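Local coordinates for periplasmic protein TorT (Vibrio parahaemolyticus, PDB 3O1I) that probably binds trimethylamine N-oxide or a related ligand in the periplasm and relays its presence to the sensor kinase TorS, at residues A244-M249 against E291-P296. Sequence-based numbering, arbitrary orientation.
Sequences APTDKM and EESLSP
Glu292 runs beside the Lys248 side chain, the two pointing the same way, and its OE1 lies 3.8 Å from Lys248 CD. The charged ends do not meet: Glu292 OE1 is 4.8 Å from Lys248 NZ, a separation at which a weak attraction would be expected, while that ammonium group is hydrogen-bonded to the carbonyl oxygen of Ile276. The backbone oxygen of Glu292 also faces the turn, but Met249 N, 3.2 Å from Glu292 O, is too poorly angled for a hydrogen bond.

Ser293 brings the two segments closest, with its CA 3.9 Å from that of Lys248. Its hydroxyl is directed at Thr246, whose OG1 is anti to the backbone N (chi1 176°). The Ser293 and Thr246 hydroxyls meet as a hydrogen-bonded pair, modelled too short for its detail to be trusted; Thr289 O is a second, weak partner of Ser293 OG. Thr246 OG1 accepts from Lys248 N (3.3 Å, 150° at the hydrogen), closing an ST turn at 246-248. On the carbonyl side, Ser293 O lies 3.4 Å from Met249 CB and 3.5 Å from Met249 SD, the thioether chain bending at chi2 (97°).

Leu294 then adds an apolar contact, laying CD2 3.9 Å from Met249 SD as the two side chains run side by side. Beyond it, the leucine packs on His230 and Tyr233 of helix 230-236.

The strand 244-246 pairs antiparallel with 278-280, and the chain turns at 247-248 into helix 249-263, in which Val250 and Gln251 make backbone hydrogen bonds with Ser293 and Glu292 respectively. The loop after helix 287-291 thus packs against the passage from strand to helix, with helix 18-32 also alongside, consistent with the interlobe hinge of a type I periplasmic binding protein.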
loop_
_atom_site.group_PDB
_atom_site.type_symbol
_atom_site.label_atom_id
_atom_site.label_comp_id
_atom_site.label_asym_id
_atom_site.label_seq_id
_atom_site.Cartn_x
_atom_site.Cartn_y
_atom_site.Cartn_z
ATOM N N ALA D 244 -19.709 -9.991 30.497
ATOM C CA ALA D 244 -19.350 -10.626 29.231
ATOM C C ALA D 244 -19.710 -12.113 29.231
ATOM O O ALA D 244 -19.096 -12.916 29.941
ATOM C CB ALA D 244 -17.861 -10.466 28.955
ATOM N N PRO D 245 -20.723 -12.498 28.439
ATOM C CA PRO D 245 -21.116 -13.905 28.380
ATOM C C PRO D 245 -20.143 -14.689 27.507
ATOM O O PRO D 245 -19.942 -14.336 26.354
ATOM C CB PRO D 245 -22.502 -13.842 27.749
ATOM C CG PRO D 245 -22.376 -12.690 26.810
ATOM C CD PRO D 245 -21.683 -11.665 27.689
ATOM N N THR D 246 -19.543 -15.747 28.045
ATOM C CA THR D 246 -18.612 -16.564 27.270
ATOM C C THR D 246 -19.315 -17.802 26.725
ATOM O O THR D 246 -19.883 -18.577 27.499
ATOM C CB THR D 246 -17.448 -17.050 28.129
ATOM O OG1 THR D 246 -16.613 -17.917 27.354
ATOM C CG2 THR D 246 -17.969 -17.820 29.315
ATOM N N ASP D 247 -19.277 -17.984 25.404
ATOM C CA ASP D 247 -19.909 -19.141 24.777
ATOM C C ASP D 247 -18.865 -20.215 24.509
ATOM O O ASP D 247 -18.987 -21.012 23.581
ATOM C CB ASP D 247 -20.655 -18.735 23.487
ATOM C CG ASP D 247 -19.729 -18.485 22.293
ATOM O OD1 ASP D 247 -18.513 -18.251 22.480
ATOM O OD2 ASP D 247 -20.242 -18.512 21.150
ATOM N N LYS D 248 -17.839 -20.212 25.356
ATOM C CA LYS D 248 -16.748 -21.175 25.305
ATOM C C LYS D 248 -16.439 -21.599 23.888
ATOM O O LYS D 248 -17.091 -22.483 23.333
ATOM C CB LYS D 248 -17.100 -22.401 26.161
ATOM C CG LYS D 248 -17.237 -22.097 27.646
ATOM C CD LYS D 248 -17.933 -23.217 28.380
ATOM C CE LYS D 248 -18.633 -22.672 29.613
ATOM N NZ LYS D 248 -19.837 -23.460 29.999
ATOM N N MET D 249 -15.427 -20.955 23.313
ATOM C CA MET D 249 -14.997 -21.221 21.944
ATOM C C MET D 249 -14.099 -22.456 21.812
ATOM O O MET D 249 -14.400 -23.377 21.044
ATOM C CB MET D 249 -14.269 -19.991 21.389
ATOM C CG MET D 249 -15.063 -18.691 21.446
ATOM S SD MET D 249 -14.668 -17.662 22.865
ATOM C CE MET D 249 -16.243 -16.918 23.190
ATOM N N GLU D 291 -10.789 -21.817 30.091
ATOM C CA GLU D 291 -9.919 -22.725 29.357
ATOM C C GLU D 291 -10.639 -23.265 28.135
ATOM O O GLU D 291 -10.024 -23.529 27.112
ATOM C CB GLU D 291 -9.496 -23.893 30.237
ATOM C CG GLU D 291 -8.770 -24.986 29.474
ATOM C CD GLU D 291 -8.531 -26.218 30.321
ATOM O OE1 GLU D 291 -9.520 -26.784 30.844
ATOM O OE2 GLU D 291 -7.356 -26.619 30.466
ATOM N N GLU D 292 -11.946 -23.445 28.254
ATOM C CA GLU D 292 -12.750 -23.947 27.151
ATOM C C GLU D 292 -13.280 -22.739 26.400
ATOM O O GLU D 292 -14.260 -22.828 25.657
ATOM C CB GLU D 292 -13.926 -24.764 27.677
ATOM C CG GLU D 292 -13.547 -25.791 28.720
ATOM C CD GLU D 292 -14.736 -26.607 29.165
ATOM O OE1 GLU D 292 -15.722 -26.002 29.649
ATOM O OE2 GLU D 292 -14.685 -27.850 29.022
ATOM N N SER D 293 -12.623 -21.603 26.617
ATOM C CA SER D 293 -13.011 -20.354 25.978
ATOM C C SER D 293 -11.911 -19.694 25.162
ATOM O O SER D 293 -11.996 -19.645 23.942
ATOM C CB SER D 293 -13.529 -19.362 27.024
ATOM O OG SER D 293 -14.926 -19.493 27.185
ATOM N N LEU D 294 -10.876 -19.190 25.826
ATOM C CA LEU D 294 -9.810 -18.508 25.110
ATOM C C LEU D 294 -8.475 -19.223 25.106
ATOM O O LEU D 294 -7.939 -19.561 26.150
ATOM C CB LEU D 294 -9.614 -17.095 25.669
ATOM C CG LEU D 294 -10.881 -16.236 25.696
ATOM C CD1 LEU D 294 -10.587 -14.886 26.322
ATOM C CD2 LEU D 294 -11.414 -16.078 24.284
ATOM N N SER D 295 -7.941 -19.420 23.908
ATOM C CA SER D 295 -6.657 -20.074 23.696
ATOM C C SER D 295 -5.531 -19.540 24.580
ATOM O O SER D 295 -5.572 -18.406 25.035
ATOM C CB SER D 295 -6.272 -19.924 22.225
ATOM O OG SER D 295 -6.674 -18.654 21.737
ATOM N N PRO D 296 -4.503 -20.362 24.827
ATOM C CA PRO D 296 -3.344 -20.009 25.652
ATOM C C PRO D 296 -2.510 -18.905 25.033
ATOM O O PRO D 296 -2.772 -18.479 23.912
ATOM C CB PRO D 296 -2.556 -21.316 25.725
ATOM C CG PRO D 296 -3.601 -22.354 25.574
ATOM C CD PRO D 296 -4.457 -21.786 24.468
#